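Local coordinates for protein Trypsin/chymotrypsin inhibitor (Alocasia macrorrhizos, PDB 5YCZ) that inhibits the serine proteases trypsin and alpha-chymotrypsin as a homodimeric Kunitz-type inhibitor of the beta-trefoil fold, and acts against midgut proteases of Aedes aegypti, at the interface of chains A and B. Sequence-based numbering; all coordinates share one arbitrary frame. Chains: chain A/B, Trypsin/chymotrypsin inhibitor.

The interface of chains A and B. Residues chain A 59, 75, 77, 87, 89, 103-105; chain B 80-82, 84.
B:Pro81 pushes its pyrrolidine ring into a pocket formed by A:Phe59, A:Met77, A:Val89 and A:Thr105, and this plug-like fit is the tightly packed part of the A–B interface. With 103 Å² hidden by the partner, the proline accounts for much of the 269 Å² summed over both sides of this patch. Its CD methylene sits over the middle of one face of the A:Phe59 ring, 3.2 Å from the centroid, a CH-pi contact. That CD lies at similar distances from all six ring carbons, which supports a face-on approach. A:Phe59 presents the face with CG anti to its carbonyl carbon (chi1 -62°). The other walls close on different proline atoms: methyl CG2 of A:Thr105 meets B:Pro81 CB at 3.4 Å, the two side chains crossing at about a right angle, while A:Val89 CG2 lies 3.9 Å from B:Pro81 CA. The bent side chain of A:Met77 brings its terminal methyl against the backbone joining B:Glu80 to B:Pro81, CE being 3.6 Å from B:Pro81 CA.

The neighbouring part of the patch is more loosely packed, polar and hydrated. A:Thr105 N donates to the carbonyl O of B:Thr82 at 2.9 Å, fairly straight at the hydrogen (156°) but from well above the carbonyl plane. Further along, A:Thr104 CG2 touches the backbone carbonyl carbon of B:Cys84, yet these residues hide only 3 and 11 Å². A water links the chains, 2.9 Å from both A:Gly103 O and B:Cys84 O. The patch centre is about 8 Å from A:Ala57 of the predicted reactive bond; the structure alone does not show what this means for inhibition. The two-fold axis of the homodimer repeats the whole arrangement with the chains exchanged. On the chain A side of the water, the hydroxyl OG of A:Ser87 donates to A:Gly103 O at 2.8 Å, in the carbonyl plane and on a lone pair.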
ATOM      1  N   PHE A  59       3.505   4.412  -9.325  1.00 28.87           N
ATOM      2  CA  PHE A  59       2.219   4.567  -9.993  1.00 30.21           C
ATOM      3  C   PHE A  59       2.283   5.816 -10.860  1.00 32.66           C
ATOM      4  O   PHE A  59       2.065   6.933 -10.365  1.00 30.33           O
ATOM      5  CB  PHE A  59       1.083   4.652  -8.977  1.00 31.38           C
ATOM      6  CG  PHE A  59       0.954   3.420  -8.144  1.00 29.83           C
ATOM      7  CD1 PHE A  59       1.721   3.258  -7.000  1.00 27.19           C
ATOM      8  CD2 PHE A  59       0.096   2.396  -8.530  1.00 29.08           C
ATOM      9  CE1 PHE A  59       1.619   2.089  -6.236  1.00 30.22           C
ATOM     10  CE2 PHE A  59      -0.017   1.227  -7.785  1.00 26.99           C
ATOM     11  CZ  PHE A  59       0.739   1.073  -6.631  1.00 32.61           C
ATOM     12  N   TYR A  75       3.301   8.532  -8.371  1.00 25.32           N
ATOM     13  CA  TYR A  75       3.171   8.370  -6.935  1.00 21.65           C
ATOM     14  C   TYR A  75       4.036   7.218  -6.467  1.00 27.30           C
ATOM     15  O   TYR A  75       4.337   6.285  -7.221  1.00 30.73           O
ATOM     16  CB  TYR A  75       1.731   8.084  -6.539  1.00 26.27           C
ATOM     17  CG  TYR A  75       0.773   9.023  -7.169  1.00 27.03           C
ATOM     18  CD1 TYR A  75       0.845  10.371  -6.901  1.00 26.71           C
ATOM     19  CD2 TYR A  75      -0.194   8.567  -8.054  1.00 24.81           C
ATOM     20  CE1 TYR A  75      -0.035  11.255  -7.487  1.00 31.57           C
ATOM     21  CE2 TYR A  75      -1.078   9.432  -8.642  1.00 27.85           C
ATOM     22  CZ  TYR A  75      -1.000  10.783  -8.355  1.00 28.33           C
ATOM     23  OH  TYR A  75      -1.872  11.680  -8.931  1.00 28.61           O
ATOM     24  N   MET A  77       4.717   4.560  -2.966  1.00 21.98           N
ATOM     25  CA  MET A  77       4.236   4.080  -1.682  1.00 23.00           C
ATOM     26  C   MET A  77       5.003   2.846  -1.249  1.00 24.01           C
ATOM     27  O   MET A  77       5.682   2.205  -2.053  1.00 26.50           O
ATOM     28  CB  MET A  77       2.727   3.814  -1.738  1.00 24.76           C
ATOM     29  CG  MET A  77       2.245   2.799  -2.774  1.00 28.57           C
ATOM     30  SD  MET A  77       0.762   1.909  -2.224  1.00 36.83           S
ATOM     31  CE  MET A  77      -0.357   3.271  -1.923  1.00 36.76           C
ATOM     32  N   SER A  87      -2.175   6.889   4.798  1.00 23.67           N
ATOM     33  CA  SER A  87      -1.672   6.122   3.668  1.00 23.12           C
ATOM     34  C   SER A  87      -0.153   6.126   3.672  1.00 18.47           C
ATOM     35  O   SER A  87       0.488   7.052   4.169  1.00 18.56           O
ATOM     36  CB  SER A  87      -2.210   6.678   2.346  1.00 22.83           C
ATOM     37  OG  SER A  87      -1.614   7.915   1.998  1.00 29.18           O
ATOM     38  N   VAL A  89       1.471   6.449   1.025  1.00 24.40           N
ATOM     39  CA  VAL A  89       1.837   7.204  -0.169  1.00 23.01           C
ATOM     40  C   VAL A  89       2.736   8.364   0.241  1.00 21.33           C
ATOM     41  O   VAL A  89       2.402   9.125   1.152  1.00 21.97           O
ATOM     42  CB  VAL A  89       0.581   7.720  -0.892  1.00 23.23           C
ATOM     43  CG1 VAL A  89       0.946   8.739  -1.924  1.00 20.40           C
ATOM     44  CG2 VAL A  89      -0.153   6.591  -1.556  1.00 28.60           C
ATOM     45  N   GLY A 103      -0.304  10.468   1.549  1.00 21.06           N
ATOM     46  CA  GLY A 103      -0.393  11.121   0.275  1.00 25.40           C
ATOM     47  C   GLY A 103      -1.582  10.647  -0.517  1.00 24.93           C
ATOM     48  O   GLY A 103      -2.171   9.602  -0.224  1.00 23.56           O
ATOM     49  N   THR A 104      -1.905  11.415  -1.556  1.00 25.56           N
ATOM     50  CA  THR A 104      -3.117  11.200  -2.331  1.00 26.67           C
ATOM     51  C   THR A 104      -2.838  11.341  -3.821  1.00 27.88           C
ATOM     52  O   THR A 104      -1.936  12.072  -4.235  1.00 28.85           O
ATOM     53  CB  THR A 104      -4.168  12.188  -1.935  1.00 22.17           C
ATOM     54  OG1 THR A 104      -3.550  13.487  -1.907  1.00 29.95           O
ATOM     55  CG2 THR A 104      -4.712  11.848  -0.561  1.00 18.99           C
ATOM     56  N   THR A 105      -3.620  10.627  -4.620  1.00 29.34           N
ATOM     57  CA  THR A 105      -3.684  10.914  -6.037  1.00 24.58           C
ATOM     58  C   THR A 105      -4.483  12.194  -6.263  1.00 29.40           C
ATOM     59  O   THR A 105      -5.296  12.616  -5.435  1.00 32.40           O
ATOM     60  CB  THR A 105      -4.321   9.748  -6.787  1.00 24.26           C
ATOM     61  OG1 THR A 105      -5.661   9.561  -6.323  1.00 30.32           O
ATOM     62  CG2 THR A 105      -3.575   8.499  -6.510  1.00 24.35           C
TER
ATOM     63  N   GLU B  80      -2.593   0.304  -3.331  1.00 27.96           N
ATOM     64  CA  GLU B  80      -2.537   1.255  -4.426  1.00 28.95           C
ATOM     65  C   GLU B  80      -2.820   2.638  -3.863  1.00 30.51           C
ATOM     66  O   GLU B  80      -3.438   2.764  -2.804  1.00 31.86           O
ATOM     67  CB  GLU B  80      -3.560   0.904  -5.510  1.00 35.11           C
ATOM     68  CG  GLU B  80      -4.985   1.317  -5.164  1.00 37.33           C
ATOM     69  CD  GLU B  80      -6.009   0.626  -6.039  1.00 53.00           C
ATOM     70  OE1 GLU B  80      -6.728   1.327  -6.790  1.00 60.84           O
ATOM     71  OE2 GLU B  80      -6.077  -0.627  -5.980  1.00 51.50           O
ATOM     72  N   PRO B  81      -2.379   3.688  -4.538  1.00 28.00           N
ATOM     73  CA  PRO B  81      -2.695   5.036  -4.072  1.00 27.94           C
ATOM     74  C   PRO B  81      -4.178   5.306  -4.204  1.00 33.38           C
ATOM     75  O   PRO B  81      -4.932   4.553  -4.813  1.00 40.19           O
ATOM     76  CB  PRO B  81      -1.882   5.939  -4.998  1.00 24.11           C
ATOM     77  CG  PRO B  81      -0.817   5.082  -5.502  1.00 28.14           C
ATOM     78  CD  PRO B  81      -1.415   3.721  -5.641  1.00 29.43           C
ATOM     79  N   THR B  82      -4.574   6.440  -3.650  1.00 28.41           N
ATOM     80  CA  THR B  82      -5.970   6.742  -3.432  1.00 23.22           C
ATOM     81  C   THR B  82      -6.128   8.253  -3.312  1.00 29.14           C
ATOM     82  O   THR B  82      -5.206   8.950  -2.889  1.00 30.59           O
ATOM     83  CB  THR B  82      -6.434   6.006  -2.173  1.00 29.49           C
ATOM     84  OG1 THR B  82      -6.739   4.643  -2.494  1.00 32.81           O
ATOM     85  CG2 THR B  82      -7.598   6.655  -1.531  1.00 24.56           C
ATOM     86  N   CYS B  84      -7.739   9.563  -1.132  1.00 27.15           N
ATOM     87  CA  CYS B  84      -7.951   9.739   0.309  1.00 29.24           C
ATOM     88  C   CYS B  84      -6.667   9.500   1.092  1.00 26.51           C
ATOM     89  O   CYS B  84      -5.889   8.607   0.746  1.00 24.84           O
ATOM     90  CB  CYS B  84      -9.031   8.794   0.853  1.00 28.38           C
ATOM     91  SG  CYS B  84     -10.691   9.280   0.423  1.00 41.87           S
TER
HETATM   92  O   HOH W   1      -3.692   7.150  -0.485  1.00 20.40           O